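Local coordinates for spherulin-3A (Physarum polycephalum, PDB 1HDF), which serves as a calcium-binding structural protein of the beta/gamma-crystallin family, built as a single domain of two Greek-key motifs that pairs into a dimer, at residues 8-11 / 15-18; 36-39 / 43-46; 59-64 / 68-73. All coordinates share one frame; numbering follows the deposited sequence.

Contact 1 of 3, residues 8-11 / 15-18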
ATOM      1  N   GLY A   8       1.476  25.379  -8.001  1.00 21.45           N
ATOM      2  CA  GLY A   8       0.220  25.554  -7.293  1.00 20.43           C
ATOM      3  C   GLY A   8       0.279  25.012  -5.873  1.00 19.46           C
ATOM      4  O   GLY A   8       1.316  25.066  -5.210  1.00 19.01           O
ATOM      5  N   ASN A   9      -0.844  24.488  -5.404  1.00 18.26           N
ATOM      6  CA  ASN A   9      -0.917  23.933  -4.062  1.00 17.53           C
ATOM      7  C   ASN A   9      -1.301  22.464  -4.105  1.00 15.80           C
ATOM      8  O   ASN A   9      -2.033  22.031  -4.991  1.00 15.95           O
ATOM      9  CB  ASN A   9      -1.907  24.730  -3.212  1.00 15.33           C
ATOM     10  CG  ASN A   9      -1.421  26.135  -2.939  1.00 17.02           C
ATOM     11  OD1 ASN A   9      -0.262  26.340  -2.576  1.00 15.04           O
ATOM     12  ND2 ASN A   9      -2.304  27.112  -3.108  1.00 17.51           N
ATOM     13  N   PRO A  10      -0.807  21.680  -3.139  1.00 15.14           N
ATOM     14  CA  PRO A  10      -1.094  20.247  -3.071  1.00 15.45           C
ATOM     15  C   PRO A  10      -2.565  19.889  -2.877  1.00 15.23           C
ATOM     16  O   PRO A  10      -3.321  20.613  -2.229  1.00 15.89           O
ATOM     17  CB  PRO A  10      -0.220  19.773  -1.908  1.00 14.71           C
ATOM     18  CG  PRO A  10      -0.185  20.969  -1.003  1.00 13.35           C
ATOM     19  CD  PRO A  10      -0.036  22.126  -1.962  1.00 14.24           C
ATOM     20  N   ALA A  11      -2.960  18.765  -3.463  1.00 15.53           N
ATOM     21  CA  ALA A  11      -4.323  18.262  -3.348  1.00 15.13           C
ATOM     22  C   ALA A  11      -4.268  17.160  -2.297  1.00 14.46           C
ATOM     23  O   ALA A  11      -3.182  16.749  -1.884  1.00 13.95           O
ATOM     24  CB  ALA A  11      -4.790  17.694  -4.687  1.00 15.03           C
ATOM     25  N   VAL A  15       2.020  16.215  -0.905  1.00 11.83           N
ATOM     26  CA  VAL A  15       2.861  17.083  -0.108  1.00 10.50           C
ATOM     27  C   VAL A  15       3.938  17.607  -1.039  1.00 10.37           C
ATOM     28  O   VAL A  15       4.596  16.832  -1.733  1.00  9.21           O
ATOM     29  CB  VAL A  15       3.524  16.324   1.056  1.00  9.98           C
ATOM     30  CG1 VAL A  15       4.475  17.260   1.800  1.00 10.91           C
ATOM     31  CG2 VAL A  15       2.457  15.793   2.004  1.00  9.58           C
ATOM     32  N   PHE A  16       4.098  18.924  -1.070  1.00  9.81           N
ATOM     33  CA  PHE A  16       5.098  19.546  -1.921  1.00  8.92           C
ATOM     34  C   PHE A  16       6.300  19.908  -1.077  1.00  8.49           C
ATOM     35  O   PHE A  16       6.168  20.618  -0.085  1.00  8.89           O
ATOM     36  CB  PHE A  16       4.550  20.821  -2.575  1.00  7.33           C
ATOM     37  CG  PHE A  16       3.490  20.582  -3.612  1.00  6.66           C
ATOM     38  CD1 PHE A  16       3.255  19.302  -4.124  1.00  7.40           C
ATOM     39  CD2 PHE A  16       2.736  21.651  -4.106  1.00  6.12           C
ATOM     40  CE1 PHE A  16       2.277  19.093  -5.117  1.00  7.32           C
ATOM     41  CE2 PHE A  16       1.761  21.456  -5.092  1.00  6.94           C
ATOM     42  CZ  PHE A  16       1.532  20.173  -5.601  1.00  5.80           C
ATOM     43  N   LEU A  17       7.466  19.409  -1.477  1.00  9.01           N
ATOM     44  CA  LEU A  17       8.714  19.675  -0.776  1.00  9.52           C
ATOM     45  C   LEU A  17       9.557  20.603  -1.652  1.00 10.59           C
ATOM     46  O   LEU A  17       9.767  20.324  -2.829  1.00 11.01           O
ATOM     47  CB  LEU A  17       9.459  18.360  -0.517  1.00  7.43           C
ATOM     48  CG  LEU A  17       8.698  17.308   0.304  1.00  8.27           C
ATOM     49  CD1 LEU A  17       9.548  16.048   0.467  1.00  6.79           C
ATOM     50  CD2 LEU A  17       8.319  17.894   1.677  1.00  6.61           C
ATOM     51  N   TYR A  18      10.028  21.705  -1.080  1.00 11.17           N
ATOM     52  CA  TYR A  18      10.834  22.663  -1.826  1.00 10.72           C
ATOM     53  C   TYR A  18      12.239  22.762  -1.256  1.00 11.02           C
ATOM     54  O   TYR A  18      12.426  22.769  -0.039  1.00 10.78           O
ATOM     55  CB  TYR A  18      10.176  24.043  -1.798  1.00 10.98           C
ATOM     56  CG  TYR A  18       8.740  24.053  -2.259  1.00 10.12           C
ATOM     57  CD1 TYR A  18       7.716  23.612  -1.423  1.00 10.49           C
ATOM     58  CD2 TYR A  18       8.404  24.504  -3.536  1.00  9.52           C
ATOM     59  CE1 TYR A  18       6.387  23.620  -1.849  1.00  9.30           C
ATOM     60  CE2 TYR A  18       7.088  24.517  -3.971  1.00  8.89           C
ATOM     61  CZ  TYR A  18       6.083  24.071  -3.126  1.00 10.19           C
ATOM     62  OH  TYR A  18       4.780  24.051  -3.572  1.00 12.60           O
TER
HETATM   63  O   HOH W   1       4.345  25.447  -5.561  1.00 13.79           O
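P10 packs over one face of the F16 ring, somewhat tilted, its CB almost exactly above the middle: the CH-pi contact measures 3.9 Å from CB to the ring centroid and stands only 1° off the ring normal. The two side chains cross obliquely, and the proline covers more of the ring than that one atom. Its CD sits 3.5 Å from F16 CD2, and the N9-P10 peptide also comes close, P10 N lying 3.2 Å from F16 CE2. The phenylalanine reaches this place because its CG stands anti to the carbonyl carbon (chi1 -69°), which sends the ring from strand 15-18 toward the arm. Around the rim of the same ring, near its plane, lies G8 O. That carbonyl accepts a hydrogen bond from water 1 at 3.1 Å, and the water also meets Y18 OH in the plane of the tyrosine ring, so a single water ties the start of the segment to the strand. An alanine in place of F16 would leave P10 without the flat surface it rests on and would probably open a gap between the arm and the strand. The segment 8-11 belongs to the N-terminal arm, in the loop between strands 2-4 and 15-18. K51 NZ, on strand 49-52, donates a hydrogen bond to N9 OD1, while strand 15-18 itself runs inside its antiparallel sheet, hydrogen-bonded to 27-30 along one edge and to 49-52 along the other.

Contact 2 of 3, residues 36-39 / 43-46. With CA (calcium ion), chain D; CA (calcium ion), chain C.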
ATOM      1  N   ASP A  36      13.149   6.621   2.906  1.00 14.06           N
ATOM      2  CA  ASP A  36      14.532   7.058   2.707  1.00 14.22           C
ATOM      3  C   ASP A  36      14.636   8.032   1.538  1.00 14.11           C
ATOM      4  O   ASP A  36      14.622   7.633   0.376  1.00 12.93           O
ATOM      5  CB  ASP A  36      15.461   5.868   2.460  1.00 14.75           C
ATOM      6  CG  ASP A  36      16.926   6.225   2.666  1.00 15.67           C
ATOM      7  OD1 ASP A  36      17.267   7.430   2.654  1.00 14.47           O
ATOM      8  OD2 ASP A  36      17.747   5.299   2.834  1.00 18.21           O
ATOM      9  N   PHE A  37      14.735   9.315   1.866  1.00 14.71           N
ATOM     10  CA  PHE A  37      14.849  10.375   0.873  1.00 14.90           C
ATOM     11  C   PHE A  37      16.074  10.174  -0.017  1.00 15.27           C
ATOM     12  O   PHE A  37      16.244  10.858  -1.028  1.00 14.35           O
ATOM     13  CB  PHE A  37      14.921  11.729   1.580  1.00 14.72           C
ATOM     14  CG  PHE A  37      13.581  12.294   1.946  1.00 14.14           C
ATOM     15  CD1 PHE A  37      12.510  11.458   2.238  1.00 14.40           C
ATOM     16  CD2 PHE A  37      13.386  13.667   1.991  1.00 14.42           C
ATOM     17  CE1 PHE A  37      11.258  11.983   2.565  1.00 13.43           C
ATOM     18  CE2 PHE A  37      12.141  14.203   2.318  1.00 14.44           C
ATOM     19  CZ  PHE A  37      11.074  13.356   2.604  1.00 14.92           C
ATOM     20  N   ARG A  38      16.921   9.227   0.373  1.00 15.27           N
ATOM     21  CA  ARG A  38      18.123   8.903  -0.382  1.00 16.33           C
ATOM     22  C   ARG A  38      17.766   8.197  -1.685  1.00 15.85           C
ATOM     23  O   ARG A  38      18.581   8.125  -2.604  1.00 15.75           O
ATOM     24  CB  ARG A  38      19.023   7.979   0.437  1.00 16.62           C
ATOM     25  CG  ARG A  38      20.264   8.620   1.001  1.00 17.92           C
ATOM     26  CD  ARG A  38      20.000   9.352   2.273  1.00 19.80           C
ATOM     27  NE  ARG A  38      20.845   8.859   3.356  1.00 22.14           N
ATOM     28  CZ  ARG A  38      20.718   7.666   3.924  1.00 20.84           C
ATOM     29  NH1 ARG A  38      19.776   6.833   3.516  1.00 22.39           N
ATOM     30  NH2 ARG A  38      21.537   7.305   4.904  1.00 21.05           N
ATOM     31  N   SER A  39      16.555   7.658  -1.749  1.00 15.35           N
ATOM     32  CA  SER A  39      16.102   6.942  -2.933  1.00 15.91           C
ATOM     33  C   SER A  39      15.810   7.901  -4.074  1.00 15.67           C
ATOM     34  O   SER A  39      15.621   7.472  -5.213  1.00 16.77           O
ATOM     35  CB  SER A  39      14.849   6.121  -2.609  1.00 15.96           C
ATOM     36  OG  SER A  39      13.814   6.948  -2.105  1.00 17.10           O
ATOM     37  N   LEU A  43      17.392  14.683  -2.928  1.00 13.22           N
ATOM     38  CA  LEU A  43      16.261  14.998  -2.059  1.00 13.16           C
ATOM     39  C   LEU A  43      16.664  15.068  -0.595  1.00 13.24           C
ATOM     40  O   LEU A  43      16.218  15.948   0.145  1.00 13.27           O
ATOM     41  CB  LEU A  43      15.169  13.936  -2.206  1.00 13.58           C
ATOM     42  CG  LEU A  43      13.702  14.303  -1.950  1.00 14.48           C
ATOM     43  CD1 LEU A  43      12.930  13.029  -1.613  1.00 13.09           C
ATOM     44  CD2 LEU A  43      13.579  15.295  -0.820  1.00 13.47           C
ATOM     45  N   ASN A  44      17.507  14.135  -0.178  1.00 13.60           N
ATOM     46  CA  ASN A  44      17.943  14.071   1.211  1.00 13.89           C
ATOM     47  C   ASN A  44      18.614  15.332   1.728  1.00 14.13           C
ATOM     48  O   ASN A  44      19.455  15.928   1.058  1.00 14.43           O
ATOM     49  CB  ASN A  44      18.907  12.905   1.421  1.00 14.36           C
ATOM     50  CG  ASN A  44      19.086  12.569   2.891  1.00 15.33           C
ATOM     51  OD1 ASN A  44      20.175  12.207   3.337  1.00 14.15           O
ATOM     52  ND2 ASN A  44      18.002  12.678   3.654  1.00 15.55           N
ATOM     53  N   ASP A  45      18.232  15.715   2.939  1.00 14.34           N
ATOM     54  CA  ASP A  45      18.783  16.872   3.623  1.00 14.40           C
ATOM     55  C   ASP A  45      18.823  18.209   2.887  1.00 14.55           C
ATOM     56  O   ASP A  45      19.737  18.997   3.123  1.00 13.49           O
ATOM     57  CB  ASP A  45      20.193  16.539   4.125  1.00 15.53           C
ATOM     58  CG  ASP A  45      20.192  15.453   5.190  1.00 17.35           C
ATOM     59  OD1 ASP A  45      19.116  15.196   5.771  1.00 18.48           O
ATOM     60  OD2 ASP A  45      21.264  14.868   5.460  1.00 17.74           O
ATOM     61  N   VAL A  46      17.855  18.484   2.013  1.00 14.67           N
ATOM     62  CA  VAL A  46      17.845  19.775   1.312  1.00 14.64           C
ATOM     63  C   VAL A  46      16.530  20.543   1.417  1.00 14.59           C
ATOM     64  O   VAL A  46      16.466  21.710   1.046  1.00 14.10           O
ATOM     65  CB  VAL A  46      18.176  19.631  -0.200  1.00 15.28           C
ATOM     66  CG1 VAL A  46      19.487  18.850  -0.376  1.00 13.90           C
ATOM     67  CG2 VAL A  46      17.016  18.974  -0.937  1.00 12.85           C
TER
HETATM   68 CA    CA D1102      18.874  13.765   7.813  1.00 24.82          CA
HETATM   69 CA    CA C1101      17.396  23.691   1.487  1.00 17.92          CA
HETATM   70  O   HOH W   2      18.919  12.319  -1.929  1.00 26.81           O
HETATM   71  O   HOH W   3      21.004  12.495   6.920  1.00  3.17           O
HETATM   72  O   HOH W   4      19.442  23.017   0.244  1.00  8.99           O
HETATM   73  O   HOH W   5      18.722  25.892   2.064  1.00 26.58           O
HETATM   74  O   HOH W   6      20.152  11.785   9.204  1.00 27.04           O
HETATM   75  O   HOH W   7      20.398  15.326   9.535  1.00 21.03           O
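Two torsions set up the packing of F37 on L43: CG of F37 stands anti to its carbonyl carbon (chi1 -84°), while L43 has its CG anti to the backbone N (chi1 -152°), which turns both its methyls to the ring. CD1 lies over one face, offset toward the rim, in a CH-pi contact of 3.9 Å to the centroid of the F37 ring. L43 CD2 meets the CD2-CE2 side of the F37 ring, 3.3 Å from F37 CD2. The amide of N44 runs beside the R38 side chain, pointing the same way. OD1 of N44 meets the CD methylene of R38 at 3.1 Å, with the amide and guanidinium planes 70° apart; the nearby NE is badly angled for a hydrogen bond. R38 instead turns its NH1 to D36, forming a salt bridge to OD2, which lies in the plane of the guanidinium at its edge. The other end of the N44 amide, ND2, donates to S92 OG. Between the backbones, water 2 donates to F37 O and accepts from N44 N at 2.9 Å, bridging a carbonyl and an amide that do not bond directly. The 3-10 segment 37-39 is further tied by S39, whose OG and N both bond to D36 O. Just beyond N44, D45 OD1 binds one calcium ion at 2.5 Å and V46 O the other at 2.2 Å. S92 binds the D45 calcium through the very OG that accepts from N44, which makes N44 a second-shell residue of that site and is consistent with its helping to position the serine oxygen.

Contact 3 of 3, residues 59-64 / 68-73. With CA (calcium ion), chain D.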
ATOM      1  N   PHE A  59       4.284  13.631   8.292  1.00 11.46           N
ATOM      2  CA  PHE A  59       5.240  13.446   9.371  1.00 11.38           C
ATOM      3  C   PHE A  59       6.646  13.408   8.769  1.00 11.93           C
ATOM      4  O   PHE A  59       6.999  12.489   8.025  1.00 11.90           O
ATOM      5  CB  PHE A  59       4.935  12.152  10.130  1.00 11.97           C
ATOM      6  CG  PHE A  59       3.562  12.126  10.761  1.00 11.50           C
ATOM      7  CD1 PHE A  59       2.435  11.829  10.001  1.00 11.11           C
ATOM      8  CD2 PHE A  59       3.397  12.428  12.107  1.00 10.86           C
ATOM      9  CE1 PHE A  59       1.156  11.833  10.577  1.00 10.73           C
ATOM     10  CE2 PHE A  59       2.126  12.435  12.690  1.00 11.44           C
ATOM     11  CZ  PHE A  59       1.005  12.137  11.919  1.00 10.28           C
ATOM     12  N   ILE A  60       7.440  14.423   9.081  1.00 12.76           N
ATOM     13  CA  ILE A  60       8.800  14.520   8.563  1.00 12.55           C
ATOM     14  C   ILE A  60       9.814  14.108   9.632  1.00 12.97           C
ATOM     15  O   ILE A  60       9.741  14.559  10.771  1.00 12.97           O
ATOM     16  CB  ILE A  60       9.080  15.958   8.085  1.00 12.78           C
ATOM     17  CG1 ILE A  60       8.763  16.948   9.212  1.00 12.15           C
ATOM     18  CG2 ILE A  60       8.237  16.267   6.857  1.00  7.39           C
ATOM     19  CD1 ILE A  60       9.068  18.389   8.862  1.00 16.70           C
ATOM     20  N   PHE A  61      10.756  13.249   9.252  1.00 13.74           N
ATOM     21  CA  PHE A  61      11.771  12.740  10.174  1.00 13.36           C
ATOM     22  C   PHE A  61      13.179  13.175   9.819  1.00 14.29           C
ATOM     23  O   PHE A  61      13.529  13.279   8.639  1.00 13.94           O
ATOM     24  CB  PHE A  61      11.710  11.213  10.212  1.00 11.38           C
ATOM     25  CG  PHE A  61      10.374  10.692  10.609  1.00 11.75           C
ATOM     26  CD1 PHE A  61       9.293  10.785   9.731  1.00 10.31           C
ATOM     27  CD2 PHE A  61      10.162  10.201  11.894  1.00  9.78           C
ATOM     28  CE1 PHE A  61       8.025  10.405  10.129  1.00  9.93           C
ATOM     29  CE2 PHE A  61       8.895   9.820  12.303  1.00  9.37           C
ATOM     30  CZ  PHE A  61       7.824   9.921  11.423  1.00 10.45           C
ATOM     31  N   LYS A  62      13.995  13.407  10.842  1.00 14.52           N
ATOM     32  CA  LYS A  62      15.358  13.845  10.608  1.00 15.86           C
ATOM     33  C   LYS A  62      16.190  12.756   9.965  1.00 16.93           C
ATOM     34  O   LYS A  62      17.075  13.044   9.166  1.00 17.75           O
ATOM     35  CB  LYS A  62      16.016  14.280  11.913  1.00 16.81           C
ATOM     36  CG  LYS A  62      17.410  14.846  11.713  1.00 17.53           C
ATOM     37  CD  LYS A  62      17.800  15.748  12.865  1.00 19.79           C
ATOM     38  CE  LYS A  62      19.002  16.597  12.502  1.00 20.61           C
ATOM     39  NZ  LYS A  62      19.399  17.491  13.622  1.00 22.85           N
ATOM     40  N   ASP A  63      15.909  11.506  10.315  1.00 16.38           N
ATOM     41  CA  ASP A  63      16.647  10.382   9.762  1.00 16.41           C
ATOM     42  C   ASP A  63      15.773   9.534   8.850  1.00 16.07           C
ATOM     43  O   ASP A  63      14.569   9.750   8.740  1.00 15.65           O
ATOM     44  CB  ASP A  63      17.207   9.503  10.887  1.00 16.34           C
ATOM     45  CG  ASP A  63      18.122  10.267  11.825  1.00 17.60           C
ATOM     46  OD1 ASP A  63      18.791  11.210  11.358  1.00 18.30           O
ATOM     47  OD2 ASP A  63      18.187   9.921  13.023  1.00 18.74           O
ATOM     48  N   ASP A  64      16.397   8.568   8.191  1.00 15.98           N
ATOM     49  CA  ASP A  64      15.688   7.665   7.301  1.00 17.64           C
ATOM     50  C   ASP A  64      14.918   6.656   8.149  1.00 17.46           C
ATOM     51  O   ASP A  64      15.149   6.537   9.356  1.00 16.11           O
ATOM     52  CB  ASP A  64      16.686   6.905   6.436  1.00 18.63           C
ATOM     53  CG  ASP A  64      17.586   6.009   7.261  1.00 19.63           C
ATOM     54  OD1 ASP A  64      18.362   6.549   8.072  1.00 20.59           O
ATOM     55  OD2 ASP A  64      17.514   4.767   7.115  1.00 21.51           O
ATOM     56  N   GLY A  68      14.782   9.393  14.567  1.00 18.81           N
ATOM     57  CA  GLY A  68      15.225  10.738  14.887  1.00 20.07           C
ATOM     58  C   GLY A  68      14.084  11.701  15.166  1.00 19.91           C
ATOM     59  O   GLY A  68      12.917  11.312  15.133  1.00 20.06           O
ATOM     60  N   ASN A  69      14.425  12.956  15.448  1.00 19.59           N
ATOM     61  CA  ASN A  69      13.430  13.984  15.731  1.00 19.65           C
ATOM     62  C   ASN A  69      12.463  14.133  14.559  1.00 18.49           C
ATOM     63  O   ASN A  69      12.833  13.934  13.401  1.00 16.25           O
ATOM     64  CB  ASN A  69      14.115  15.326  16.006  1.00 21.78           C
ATOM     65  CG  ASN A  69      13.122  16.469  16.144  1.00 24.98           C
ATOM     66  OD1 ASN A  69      12.185  16.395  16.943  1.00 27.45           O
ATOM     67  ND2 ASN A  69      13.323  17.536  15.369  1.00 26.12           N
ATOM     68  N   PHE A  70      11.224  14.494  14.863  1.00 17.59           N
ATOM     69  CA  PHE A  70      10.224  14.652  13.821  1.00 15.79           C
ATOM     70  C   PHE A  70       9.079  15.530  14.309  1.00 15.41           C
ATOM     71  O   PHE A  70       9.013  15.871  15.486  1.00 15.43           O
ATOM     72  CB  PHE A  70       9.699  13.270  13.413  1.00 14.59           C
ATOM     73  CG  PHE A  70       8.931  12.566  14.497  1.00 13.76           C
ATOM     74  CD1 PHE A  70       9.593  11.791  15.446  1.00 13.84           C
ATOM     75  CD2 PHE A  70       7.549  12.691  14.579  1.00 13.62           C
ATOM     76  CE1 PHE A  70       8.886  11.152  16.459  1.00 14.67           C
ATOM     77  CE2 PHE A  70       6.832  12.060  15.582  1.00 14.11           C
ATOM     78  CZ  PHE A  70       7.498  11.287  16.528  1.00 14.50           C
ATOM     79  N   ILE A  71       8.192  15.907  13.395  1.00 13.93           N
ATOM     80  CA  ILE A  71       7.032  16.720  13.741  1.00 12.45           C
ATOM     81  C   ILE A  71       5.863  16.405  12.815  1.00 10.92           C
ATOM     82  O   ILE A  71       6.051  15.949  11.681  1.00 10.05           O
ATOM     83  CB  ILE A  71       7.308  18.242  13.628  1.00 14.04           C
ATOM     84  CG1 ILE A  71       7.628  18.610  12.179  1.00 14.62           C
ATOM     85  CG2 ILE A  71       8.438  18.650  14.585  1.00 14.32           C
ATOM     86  CD1 ILE A  71       7.599  20.101  11.904  1.00 16.70           C
ATOM     87  N   ARG A  72       4.658  16.656  13.308  1.00  8.98           N
ATOM     88  CA  ARG A  72       3.454  16.431  12.531  1.00  8.38           C
ATOM     89  C   ARG A  72       3.034  17.707  11.805  1.00  8.39           C
ATOM     90  O   ARG A  72       3.024  18.793  12.395  1.00  8.44           O
ATOM     91  CB  ARG A  72       2.322  15.970  13.451  1.00  7.75           C
ATOM     92  CG  ARG A  72       0.941  16.016  12.813  1.00  9.16           C
ATOM     93  CD  ARG A  72      -0.116  15.532  13.795  1.00 10.39           C
ATOM     94  NE  ARG A  72      -0.052  16.274  15.048  1.00 10.77           N
ATOM     95  CZ  ARG A  72      -0.598  15.863  16.185  1.00 11.42           C
ATOM     96  NH1 ARG A  72      -1.256  14.711  16.226  1.00 12.59           N
ATOM     97  NH2 ARG A  72      -0.471  16.595  17.286  1.00 10.68           N
ATOM     98  N   LEU A  73       2.702  17.584  10.523  1.00  7.88           N
ATOM     99  CA  LEU A  73       2.246  18.741   9.754  1.00  8.91           C
ATOM    100  C   LEU A  73       0.757  18.561   9.490  1.00  9.48           C
ATOM    101  O   LEU A  73       0.327  17.518   9.004  1.00 11.34           O
ATOM    102  CB  LEU A  73       3.027  18.877   8.439  1.00  6.86           C
ATOM    103  CG  LEU A  73       4.514  19.202   8.625  1.00  8.23           C
ATOM    104  CD1 LEU A  73       5.126  19.571   7.276  1.00  7.10           C
ATOM    105  CD2 LEU A  73       4.687  20.362   9.634  1.00  6.60           C
TER
HETATM  106 CA    CA D1102      18.874  13.765   7.813  1.00 24.82          CA
HETATM  107  O   HOH W   6      20.152  11.785   9.204  1.00 27.04           O
HETATM  108  O   HOH W   3      21.004  12.495   6.920  1.00  3.17           O
HETATM  109  O   HOH W   7      20.398  15.326   9.535  1.00 21.03           O
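The 59-61 part of strand 56-61 and strand 70-73 run antiparallel, their axes 5.0 Å apart at closest and their directions at 160°, with I60 and I71 as the hydrogen-bonded pair, joined by two weak bonds, and F59-R72 and F61-F70 as non-hydrogen-bonded pairs. A firmer bond closes the turn end, K62 N to N69 O at 2.9 Å. On one face of the sheet F61 and F70 point the same way, their planes 23° apart but slid so far that the rings barely overlap. CB of F70 is instead set over the F61 ring, 3.9 Å from its centroid, while F61 CE2 lies over the face of F70. With chi1 at 66°, F70 CG sits over its own backbone, flanked by N and C, and this lays the ring beside F61. Farther along that face, the F59 ring runs beside the aliphatic part of R72, its CE2 3.6 Å from R72 CB. The other face carries I60 and I71, packed CG1 to CG1 at 3.6 Å, with L73 close to the I60 methyl CD1. Past the strand, K62 O binds calcium at 2.4 Å, and D63 OD1 accepts from water 6 of the same ion. Strand 70-73 is the outer strand of the four-stranded sheet within this chain; 56-61 lies inside it and pairs on its other side with 93-98, where M94 touches I60. The aromatic face meets the second subunit, where R72 NH1 bonds to G68 O and F66 O of the neighbouring chain and F59 packs on its I95.

In the fold
The three contacts follow one another along the chain, each joining stretches separated by three residues. Contact 1 joins the N-terminal arm to strand 15-18 and contact 2 lies in the loop between strands 33-34 and 49-52, both with residues of the first Greek key; contact 3 is the hairpin of the second. Contacts 1 and 3 use different sheets, their centres about 18 Å apart on opposite sides of the chain's centre. Contact 2, about 17 Å from the first between centres, touches it where L17 packs on F37 and L43. Contacts 2 and 3, with centres about 13 Å apart, share one calcium ion through D45 and K62, so that metal links loops from both Greek keys.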